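PDB 4EYO: extracellular ligand-binding receptor from Rhodopseudomonas palustris, which probably serves as the periplasmic solute-binding component of a transport system and holds 4'-hydroxycinnamic acid in the cleft between its two lobes. Local coordinates for residues Val72-Ser77 and Ile97-Leu102; Lys44-Asp49 and Arg62-Glu67; Ser112-Gln117 and Asp339-Asp344; Gly52-Ala57 and Thr79-Ala84. All coordinates share one frame; numbering follows the deposited sequence.

Contact 1. Residues Val72-Ser77 and Ile97-Leu102; sequences VIMGSS and IALAPL. With HC4 (4'-hydroxycinnamic acid), chain B.
Strands 72-75 and 96-98 are the parallel neighbours of a beta-alpha-beta unit, and M74 pairs with I97 across them. The I97 amide donates to I73 O (N to O 2.8 Å), and G75 N donates to I97 O at 3.1 Å. A third, weak bond runs from L99 N to G75 O at 3.5 Å, with the A98 CA-H directed at the same oxygen. On one face of the sheet the selenomethionine M74 lies next to I97, CG to CB 4.2 Å. Its chain runs out straight and then bends at chi3 (38°), which turns the terminal CE onto L99 CD1 at 3.7 Å. Helix 282-302 covers M74 and I97 on this side. G75 has backbone angles suited to a residue without a side chain, and a cis peptide follows it into S76, whose hydroxyl is held by D50. Beyond the strand ends A100 CB packs on S77 O, 3.6 Å away, and P101 CD lies 3.6 Å from C1' of the bound 4'-hydroxycinnamic acid. Loops that carry a ligand at the C-terminal ends of parallel strands are typical of the Rossmann-like lobes of periplasmic binding proteins.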
# COMPACT_ATOMS: atom_id res chain seq x y z
N VAL A 72 -18.67 5.87 3.04
CA VAL A 72 -17.47 5.05 2.92
C VAL A 72 -16.33 5.82 3.54
O VAL A 72 -16.27 7.07 3.38
CB VAL A 72 -17.11 4.89 1.41
CG1 VAL A 72 -15.77 4.15 1.21
CG2 VAL A 72 -18.27 4.20 0.65
N ILE A 73 -15.43 5.10 4.21
CA ILE A 73 -14.16 5.69 4.75
C ILE A 73 -12.95 5.07 4.05
O ILE A 73 -12.94 3.86 3.81
CB ILE A 73 -14.10 5.47 6.27
CG1 ILE A 73 -15.23 6.28 6.91
CG2 ILE A 73 -12.69 5.81 6.84
CD1 ILE A 73 -15.45 5.84 8.35
N MSE A 74 -11.93 5.87 3.75
CA MSE A 74 -10.72 5.40 3.08
C MSE A 74 -9.52 5.88 3.88
O MSE A 74 -9.51 7.01 4.40
CB MSE A 74 -10.60 6.03 1.67
CG MSE A 74 -11.65 5.61 0.68
SE MSE A 74 -11.30 6.43 -1.03
CE MSE A 74 -9.42 6.37 -1.16
N GLY A 75 -8.51 5.02 4.00
CA GLY A 75 -7.20 5.44 4.57
C GLY A 75 -6.71 4.33 5.47
O GLY A 75 -7.30 3.26 5.44
N SER A 76 -5.62 4.52 6.21
CA SER A 76 -4.73 5.68 6.07
C SER A 76 -3.57 5.31 5.09
O SER A 76 -3.72 4.40 4.23
CB SER A 76 -4.27 6.12 7.49
OG SER A 76 -3.34 7.21 7.46
N SER A 77 -2.44 6.01 5.20
CA SER A 77 -1.29 5.86 4.31
C SER A 77 -0.26 4.84 4.81
O SER A 77 0.52 4.30 4.02
CB SER A 77 -0.63 7.21 4.14
OG SER A 77 -1.53 8.10 3.48
N ILE A 97 -12.12 1.29 2.93
CA ILE A 97 -11.12 0.84 1.96
C ILE A 97 -9.76 1.31 2.47
O ILE A 97 -9.50 2.53 2.48
CB ILE A 97 -11.38 1.39 0.54
CG1 ILE A 97 -12.73 0.86 0.02
CG2 ILE A 97 -10.27 0.91 -0.42
CD1 ILE A 97 -13.10 1.45 -1.33
N ALA A 98 -8.95 0.36 2.95
CA ALA A 98 -7.62 0.63 3.46
C ALA A 98 -6.63 1.00 2.32
O ALA A 98 -6.55 0.31 1.25
CB ALA A 98 -7.10 -0.56 4.27
N LEU A 99 -5.84 2.04 2.56
CA LEU A 99 -4.79 2.42 1.59
C LEU A 99 -3.38 1.98 2.05
O LEU A 99 -2.38 2.30 1.39
CB LEU A 99 -4.86 3.93 1.27
CG LEU A 99 -6.21 4.44 0.73
CD1 LEU A 99 -6.11 5.93 0.40
CD2 LEU A 99 -6.68 3.66 -0.52
N ALA A 100 -3.29 1.24 3.16
CA ALA A 100 -2.01 0.67 3.64
C ALA A 100 -2.30 -0.78 4.01
O ALA A 100 -3.46 -1.10 4.29
CB ALA A 100 -1.49 1.45 4.87
N PRO A 101 -1.27 -1.66 4.06
CA PRO A 101 -1.53 -3.04 4.50
C PRO A 101 -2.09 -3.04 5.94
O PRO A 101 -1.83 -2.12 6.72
CB PRO A 101 -0.14 -3.70 4.42
CG PRO A 101 0.66 -2.82 3.50
CD PRO A 101 0.17 -1.44 3.83
N LEU A 102 -2.88 -4.06 6.26
CA LEU A 102 -3.66 -4.11 7.50
C LEU A 102 -3.61 -5.61 7.91
O LEU A 102 -3.95 -6.47 7.08
CB LEU A 102 -5.11 -3.67 7.12
CG LEU A 102 -6.25 -3.82 8.09
CD1 LEU A 102 -6.13 -2.89 9.29
CD2 LEU A 102 -7.58 -3.55 7.38
C1 HC4 B . 3.80 1.19 6.27
O1 HC4 B . 4.74 2.01 6.35
O2 HC4 B . 3.15 0.81 7.29
C2 HC4 B . 3.41 0.62 4.97
C3 HC4 B . 3.20 1.35 3.87
C1' HC4 B . 2.75 0.70 2.59
C2' HC4 B . 1.86 1.43 1.79
C3' HC4 B . 1.39 0.96 0.57
C4' HC4 B . 1.86 -0.28 0.13
C5' HC4 B . 2.75 -1.04 0.91
C6' HC4 B . 3.23 -0.54 2.14
O4' HC4 B . 1.40 -0.75 -1.06

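Contact 2. Residues Lys44-Asp49 and Arg62-Glu67; sequences KMIVLD and RRFVTE
L48 reaches F64 and R63 together through one methyl group. Its CD1 lies 3.5 Å from F64 CE1 and also covers one face of the R63 guanidinium, 3.4 Å above the plane and toward the rim, with NH2 the nearest nitrogen. The other branch, CD2, stands 3.7 Å from R63 NH2, so both methyls of the leucine press on the flat cation. Two residues earlier on the strand, I46 CG2 packs on F64 CE1 at 4.0 Å and approaches R63 NH1 obliquely. The ring also comes to 3.7 Å from I46 O through its CZ atom. No hydrogen bond crosses the interface, which rests on apolar packing and on the guanidinium lying against aliphatic carbon. I46 and L48 are on the same side of strand 41-49, and helix 54-66 covers that side in the alpha/beta layering of the lobe; over residues 62-66 and 44-49 the axes run roughly antiparallel (152°) and approach to 11.1 Å. R63 gets across by keeping CG anti to the backbone N (chi1 170°) and its chain extended as far as NE. E67 OE1 adds a long charge pairing with R63 NE at 3.8 Å, without an N-H pointing at it. Further out, F64 also rests on T13 of strand 8-14, which holds strand 41-49 by backbone hydrogen bonds, as between I46 and I12.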
# COMPACT_ATOMS: atom_id res chain seq x y z
N LYS A 44 -18.71 13.70 -2.66
CA LYS A 44 -18.17 14.74 -1.78
C LYS A 44 -17.12 14.05 -0.92
O LYS A 44 -17.45 13.13 -0.13
CB LYS A 44 -19.28 15.34 -0.90
CG LYS A 44 -18.79 16.34 0.15
CD LYS A 44 -19.93 16.92 0.98
CE LYS A 44 -20.39 15.88 2.01
NZ LYS A 44 -21.66 16.23 2.72
N MSE A 45 -15.87 14.49 -1.09
CA MSE A 45 -14.75 13.94 -0.34
C MSE A 45 -14.39 14.90 0.78
O MSE A 45 -14.31 16.09 0.58
CB MSE A 45 -13.54 13.70 -1.24
CG MSE A 45 -13.84 13.00 -2.57
SE MSE A 45 -12.26 12.68 -3.63
CE MSE A 45 -13.10 12.66 -5.37
N ILE A 46 -14.19 14.37 1.98
CA ILE A 46 -13.64 15.15 3.07
C ILE A 46 -12.26 14.55 3.32
O ILE A 46 -12.16 13.43 3.86
CB ILE A 46 -14.52 15.01 4.33
CG1 ILE A 46 -15.95 15.47 3.99
CG2 ILE A 46 -13.99 15.86 5.48
CD1 ILE A 46 -17.00 14.63 4.63
N VAL A 47 -11.22 15.29 2.94
CA VAL A 47 -9.84 14.77 2.94
C VAL A 47 -9.07 15.37 4.12
O VAL A 47 -8.92 16.58 4.21
CB VAL A 47 -9.11 15.11 1.62
CG1 VAL A 47 -7.79 14.35 1.51
CG2 VAL A 47 -9.98 14.80 0.41
N LEU A 48 -8.63 14.53 5.04
CA LEU A 48 -7.95 15.01 6.25
C LEU A 48 -6.57 14.42 6.35
O LEU A 48 -6.30 13.33 5.82
CB LEU A 48 -8.76 14.63 7.50
CG LEU A 48 -10.22 15.09 7.44
CD1 LEU A 48 -10.95 14.63 8.69
CD2 LEU A 48 -10.35 16.59 7.23
N ASP A 49 -5.70 15.16 7.02
CA ASP A 49 -4.39 14.67 7.36
C ASP A 49 -4.46 14.04 8.75
O ASP A 49 -5.16 14.55 9.64
CB ASP A 49 -3.43 15.86 7.34
CG ASP A 49 -1.98 15.48 7.68
OD1 ASP A 49 -1.51 14.37 7.37
OD2 ASP A 49 -1.29 16.34 8.27
N ARG A 62 -13.66 8.77 13.55
CA ARG A 62 -14.85 9.06 14.39
C ARG A 62 -15.66 10.25 13.85
O ARG A 62 -16.89 10.21 13.82
CB ARG A 62 -14.52 9.29 15.88
CG ARG A 62 -13.91 8.10 16.53
CD ARG A 62 -13.72 8.35 18.02
NE ARG A 62 -13.14 7.20 18.71
CZ ARG A 62 -12.60 7.27 19.93
NH1 ARG A 62 -12.55 8.41 20.60
NH2 ARG A 62 -12.08 6.19 20.47
N ARG A 63 -14.97 11.30 13.43
CA ARG A 63 -15.62 12.45 12.79
C ARG A 63 -16.42 12.00 11.56
O ARG A 63 -17.57 12.43 11.36
CB ARG A 63 -14.55 13.46 12.38
CG ARG A 63 -15.01 14.59 11.50
CD ARG A 63 -13.83 15.51 11.21
NE ARG A 63 -14.09 16.44 10.13
CZ ARG A 63 -13.23 17.39 9.74
NH1 ARG A 63 -13.55 18.21 8.76
NH2 ARG A 63 -12.06 17.54 10.36
N PHE A 64 -15.80 11.17 10.71
CA PHE A 64 -16.51 10.63 9.51
C PHE A 64 -17.82 9.93 9.90
O PHE A 64 -18.81 10.00 9.18
CB PHE A 64 -15.61 9.69 8.71
CG PHE A 64 -14.38 10.35 8.12
CD1 PHE A 64 -14.35 11.74 7.78
CD2 PHE A 64 -13.23 9.57 7.86
CE1 PHE A 64 -13.20 12.32 7.22
CE2 PHE A 64 -12.08 10.14 7.30
CZ PHE A 64 -12.06 11.51 6.97
N VAL A 65 -17.82 9.28 11.06
CA VAL A 65 -19.02 8.60 11.52
C VAL A 65 -20.05 9.58 12.13
O VAL A 65 -21.24 9.57 11.75
CB VAL A 65 -18.68 7.54 12.58
CG1 VAL A 65 -19.99 6.88 13.07
CG2 VAL A 65 -17.72 6.48 12.00
N THR A 66 -19.61 10.43 13.06
CA THR A 66 -20.59 11.20 13.84
C THR A 66 -20.93 12.56 13.27
O THR A 66 -22.02 13.07 13.54
CB THR A 66 -20.21 11.38 15.32
OG1 THR A 66 -18.96 12.05 15.40
CG2 THR A 66 -20.09 10.05 16.01
N GLU A 67 -20.02 13.15 12.50
CA GLU A 67 -20.23 14.48 11.92
C GLU A 67 -20.54 14.39 10.43
O GLU A 67 -21.58 14.84 10.00
CB GLU A 67 -19.01 15.38 12.14
CG GLU A 67 -19.20 16.77 11.54
CD GLU A 67 -17.99 17.70 11.68
OE1 GLU A 67 -16.99 17.35 12.39
OE2 GLU A 67 -18.05 18.80 11.06

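Contact 3. Residues Ser112-Gln117 and Asp339-Asp344; sequences SVVMPQ and DRYGLD. With HC4 (4'-hydroxycinnamic acid), chain B.
R340, Y341 and V114 bury the most surface where the loop before strand 349-354 runs along the edge strand 112-114. R340 folds back at chi2 and chi3 (-54° and -74°), which brings NE to S112 O at 2.9 Å with an N-H...O angle of 153°; NH2 adds a weak second bond to the same oxygen. V113 CG1 lies over one face of the guanidinium, 3.5 Å from NH2, while NH1 bonds to T336 O. The R340 carbonyl accepts a weak bond from V114 N. V114 then sits on the Y341 ring: its CB is 3.9 Å from the centroid, close to the ring normal, in a CH-pi contact, and CG1 comes to 3.3 Å from CE2. P116 O meets the ring at its edge, 3.2 Å from CD2, and the phenol hydroxyl bonds to L102 O. D339 OD1 shapes the loop with an Asx turn through Y341 N, extended to an Asx motif by G342 N. L343 CD1 packs against M115 O and Q117. P116 CB stands 3.4 Å from the ligand's O4', bringing one end of the contact to the ligand site in the cleft between the two lobes, typical of periplasmic binding proteins.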
# COMPACT_ATOMS: atom_id res chain seq x y z
N SER A 112 -13.91 -3.91 6.28
CA SER A 112 -12.67 -3.44 5.67
C SER A 112 -12.29 -4.30 4.47
O SER A 112 -12.35 -5.54 4.55
CB SER A 112 -11.49 -3.42 6.67
OG SER A 112 -11.64 -2.42 7.66
N VAL A 113 -11.90 -3.63 3.37
CA VAL A 113 -11.10 -4.28 2.30
C VAL A 113 -9.80 -3.49 2.11
O VAL A 113 -9.66 -2.35 2.66
CB VAL A 113 -11.85 -4.38 0.94
CG1 VAL A 113 -13.05 -5.30 1.03
CG2 VAL A 113 -12.21 -3.01 0.41
N VAL A 114 -8.86 -4.05 1.34
CA VAL A 114 -7.46 -3.58 1.38
C VAL A 114 -6.92 -3.38 -0.04
O VAL A 114 -6.92 -4.33 -0.86
CB VAL A 114 -6.54 -4.53 2.20
CG1 VAL A 114 -5.13 -3.93 2.37
CG2 VAL A 114 -7.11 -4.85 3.58
N MSE A 115 -6.48 -2.17 -0.35
CA MSE A 115 -5.90 -1.94 -1.67
C MSE A 115 -4.46 -2.50 -1.83
O MSE A 115 -4.20 -3.21 -2.83
CB MSE A 115 -5.98 -0.44 -2.05
CG MSE A 115 -7.45 0.10 -2.16
SE MSE A 115 -8.43 -0.73 -3.65
CE MSE A 115 -9.30 -2.02 -2.59
N PRO A 116 -3.54 -2.20 -0.88
CA PRO A 116 -2.19 -2.74 -1.09
C PRO A 116 -2.11 -4.27 -1.12
O PRO A 116 -2.90 -4.96 -0.45
CB PRO A 116 -1.39 -2.20 0.11
CG PRO A 116 -2.12 -0.97 0.53
CD PRO A 116 -3.57 -1.26 0.28
N GLN A 117 -1.15 -4.78 -1.89
CA GLN A 117 -0.92 -6.22 -2.05
C GLN A 117 -0.60 -6.84 -0.67
O GLN A 117 0.13 -6.24 0.15
CB GLN A 117 0.23 -6.49 -3.01
CG GLN A 117 -0.10 -6.08 -4.46
CD GLN A 117 0.15 -4.61 -4.77
OE1 GLN A 117 0.59 -3.84 -3.91
NE2 GLN A 117 -0.13 -4.21 -6.03
N ASP A 339 -11.31 -13.35 2.46
CA ASP A 339 -10.21 -12.70 1.76
C ASP A 339 -10.56 -11.24 1.46
O ASP A 339 -11.29 -10.90 0.50
CB ASP A 339 -9.87 -13.49 0.47
CG ASP A 339 -8.77 -12.85 -0.35
OD1 ASP A 339 -8.09 -11.88 0.08
OD2 ASP A 339 -8.60 -13.34 -1.49
N ARG A 340 -9.99 -10.36 2.28
CA ARG A 340 -10.28 -8.95 2.22
C ARG A 340 -9.25 -8.19 1.39
O ARG A 340 -9.33 -6.99 1.30
CB ARG A 340 -10.43 -8.39 3.66
CG ARG A 340 -11.42 -9.21 4.47
CD ARG A 340 -12.77 -9.32 3.72
NE ARG A 340 -13.52 -8.04 3.77
CZ ARG A 340 -14.68 -7.78 3.13
NH1 ARG A 340 -15.27 -8.71 2.32
NH2 ARG A 340 -15.29 -6.60 3.31
N TYR A 341 -8.28 -8.91 0.80
CA TYR A 341 -7.30 -8.33 -0.09
C TYR A 341 -7.73 -8.55 -1.53
O TYR A 341 -7.77 -7.59 -2.32
CB TYR A 341 -5.91 -8.96 0.16
CG TYR A 341 -5.17 -8.36 1.36
CD1 TYR A 341 -5.40 -8.82 2.69
CD2 TYR A 341 -4.23 -7.33 1.17
CE1 TYR A 341 -4.70 -8.26 3.79
CE2 TYR A 341 -3.51 -6.78 2.25
CZ TYR A 341 -3.74 -7.24 3.54
OH TYR A 341 -2.98 -6.63 4.54
N GLY A 342 -8.04 -9.82 -1.86
CA GLY A 342 -8.68 -10.20 -3.11
C GLY A 342 -7.79 -10.15 -4.32
O GLY A 342 -8.29 -10.02 -5.45
N LEU A 343 -6.48 -10.31 -4.12
CA LEU A 343 -5.54 -10.14 -5.23
C LEU A 343 -4.81 -11.43 -5.60
O LEU A 343 -4.72 -12.36 -4.79
CB LEU A 343 -4.54 -9.02 -4.93
CG LEU A 343 -5.15 -7.62 -4.98
CD1 LEU A 343 -4.15 -6.59 -4.49
CD2 LEU A 343 -5.62 -7.29 -6.42
N ASP A 344 -4.29 -11.48 -6.82
CA ASP A 344 -3.51 -12.65 -7.29
C ASP A 344 -2.19 -12.19 -7.97
O ASP A 344 -1.75 -11.06 -7.76
CB ASP A 344 -4.37 -13.61 -8.13
CG ASP A 344 -4.93 -12.96 -9.43
OD1 ASP A 344 -4.34 -11.99 -9.96
OD2 ASP A 344 -6.00 -13.44 -9.91
C1 HC4 B . 3.80 1.19 6.27
O1 HC4 B . 4.74 2.01 6.35
O2 HC4 B . 3.15 0.81 7.29
C2 HC4 B . 3.41 0.62 4.97
C3 HC4 B . 3.20 1.35 3.87
C1' HC4 B . 2.75 0.70 2.59
C2' HC4 B . 1.86 1.43 1.79
C3' HC4 B . 1.39 0.96 0.57
C4' HC4 B . 1.86 -0.28 0.13
C5' HC4 B . 2.75 -1.04 0.91
C6' HC4 B . 3.23 -0.54 2.14
O4' HC4 B . 1.40 -0.75 -1.06

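Contact 4. Residues Gly52-Ala57 and Thr79-Ala84; sequences GDPTAA and TPPTVA. With HC4 (4'-hydroxycinnamic acid), chain B.
With phi held by their rings at -60° and -71°, P54 and P81 suit the first turns of helices 54-66 and 79-92, and their CA atoms lie 4.0 Å apart. Both helices belong to the alpha/beta lobe and cover the same sheet. P54 lies alongside P80, the two rings pointing the same way, P54 CG 3.8 Å from P80 CB. The P81 ring meets the loop before helix 54-66, its CD 3.4 Å from G52 O, and its CB touches A57 CB at 3.6 Å. One turn further along helix 79-92, A84 CB packs on P54 O. The contact is apolar, with A57 and A84 offering single methyls beside the prolines. D53 is the N-cap of helix 54-66: OD2 accepts from A56 N, and OD1 more weakly from T55 N. At the other helix start T79 offers its backbone N-H to the carboxyl group of 4'-hydroxycinnamic acid; the next two residues, P80 and P81, have none. The N-terminal end of the helix would probably stabilise a negative charge there, and R174, which also touches P80, bonds to the ligand. T79 N donates to ligand O2 at 2.8 Å with an N-H...O angle of 162°.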
# COMPACT_ATOMS: atom_id res chain seq x y z
N GLY A 52 0.07 10.40 10.08
CA GLY A 52 0.51 9.03 10.39
C GLY A 52 0.23 8.57 11.83
O GLY A 52 0.58 7.43 12.19
N ASP A 53 -0.38 9.42 12.66
CA ASP A 53 -0.56 9.11 14.07
C ASP A 53 -1.88 8.38 14.24
O ASP A 53 -2.92 8.86 13.76
CB ASP A 53 -0.49 10.41 14.91
CG ASP A 53 -0.99 10.23 16.35
OD1 ASP A 53 -0.72 9.21 17.03
OD2 ASP A 53 -1.66 11.16 16.83
N PRO A 54 -1.86 7.20 14.90
CA PRO A 54 -3.11 6.44 15.12
C PRO A 54 -4.19 7.19 15.92
O PRO A 54 -5.39 6.99 15.68
CB PRO A 54 -2.64 5.18 15.86
CG PRO A 54 -1.22 5.02 15.38
CD PRO A 54 -0.69 6.42 15.34
N THR A 55 -3.77 8.05 16.85
CA THR A 55 -4.75 8.87 17.56
C THR A 55 -5.49 9.86 16.66
O THR A 55 -6.74 9.96 16.74
CB THR A 55 -4.11 9.59 18.77
OG1 THR A 55 -3.51 8.60 19.61
CG2 THR A 55 -5.16 10.31 19.61
N ALA A 56 -4.74 10.59 15.84
CA ALA A 56 -5.31 11.50 14.84
C ALA A 56 -6.23 10.75 13.86
O ALA A 56 -7.30 11.22 13.54
CB ALA A 56 -4.22 12.20 14.05
N ALA A 57 -5.77 9.60 13.36
CA ALA A 57 -6.60 8.78 12.46
C ALA A 57 -7.90 8.32 13.11
O ALA A 57 -8.93 8.35 12.46
CB ALA A 57 -5.80 7.60 11.89
N THR A 79 0.57 1.63 8.06
CA THR A 79 -0.20 0.57 8.76
C THR A 79 -0.79 0.96 10.14
O THR A 79 -1.98 0.75 10.38
CB THR A 79 0.63 -0.74 8.81
OG1 THR A 79 0.93 -1.16 7.46
CG2 THR A 79 -0.12 -1.83 9.57
N PRO A 80 0.00 1.54 11.05
CA PRO A 80 -0.61 1.79 12.38
C PRO A 80 -1.93 2.62 12.37
O PRO A 80 -2.95 2.20 13.01
CB PRO A 80 0.53 2.46 13.18
CG PRO A 80 1.79 1.89 12.54
CD PRO A 80 1.46 1.78 11.06
N PRO A 81 -1.97 3.76 11.64
CA PRO A 81 -3.24 4.49 11.61
C PRO A 81 -4.33 3.77 10.80
O PRO A 81 -5.51 3.97 11.06
CB PRO A 81 -2.86 5.84 10.96
CG PRO A 81 -1.67 5.54 10.16
CD PRO A 81 -0.90 4.55 11.00
N THR A 82 -3.94 2.92 9.86
CA THR A 82 -4.93 2.11 9.11
C THR A 82 -5.61 1.10 10.02
O THR A 82 -6.84 0.92 9.95
CB THR A 82 -4.27 1.41 7.92
OG1 THR A 82 -3.71 2.44 7.11
CG2 THR A 82 -5.30 0.69 7.06
N VAL A 83 -4.85 0.48 10.91
CA VAL A 83 -5.47 -0.38 11.90
C VAL A 83 -6.51 0.42 12.71
O VAL A 83 -7.62 -0.07 13.00
CB VAL A 83 -4.40 -0.99 12.82
CG1 VAL A 83 -5.01 -1.61 14.06
CG2 VAL A 83 -3.51 -1.99 12.07
N ALA A 84 -6.15 1.65 13.11
CA ALA A 84 -7.05 2.46 13.93
C ALA A 84 -8.34 2.76 13.17
O ALA A 84 -9.44 2.62 13.71
CB ALA A 84 -6.35 3.75 14.39
C1 HC4 B . 3.80 1.19 6.27
O1 HC4 B . 4.74 2.01 6.35
O2 HC4 B . 3.15 0.81 7.29
C2 HC4 B . 3.41 0.62 4.97
C3 HC4 B . 3.20 1.35 3.87
C1' HC4 B . 2.75 0.70 2.59
C2' HC4 B . 1.86 1.43 1.79
C3' HC4 B . 1.39 0.96 0.57
C4' HC4 B . 1.86 -0.28 0.13
C5' HC4 B . 2.75 -1.04 0.91
C6' HC4 B . 3.23 -0.54 2.14
O4' HC4 B . 1.40 -0.75 -1.06

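How the contacts relate
Contacts 1, 2 and 3 reach one six-stranded sheet, ordered 37-38, 41-49, 8-14, 72-75, 96-98, 112-114. Contact 2 sits toward one side of it and contact 3 at the edge strand 112-114, their centres 23 Å apart, with contact 1 between, 13 Å from contact 2 and 11 Å from contact 3. Contact 4 joins helices 54-66 and 79-92, and contact 2 uses the first of these as well. Along the chain contact 2 closes before contact 1 opens, contact 4 interleaves with both, and contact 3 brings back a loop more than 220 residues later. Contacts 1, 3 and 4 all touch the ligand, so each contributes residues to this lobe's side of the binding site.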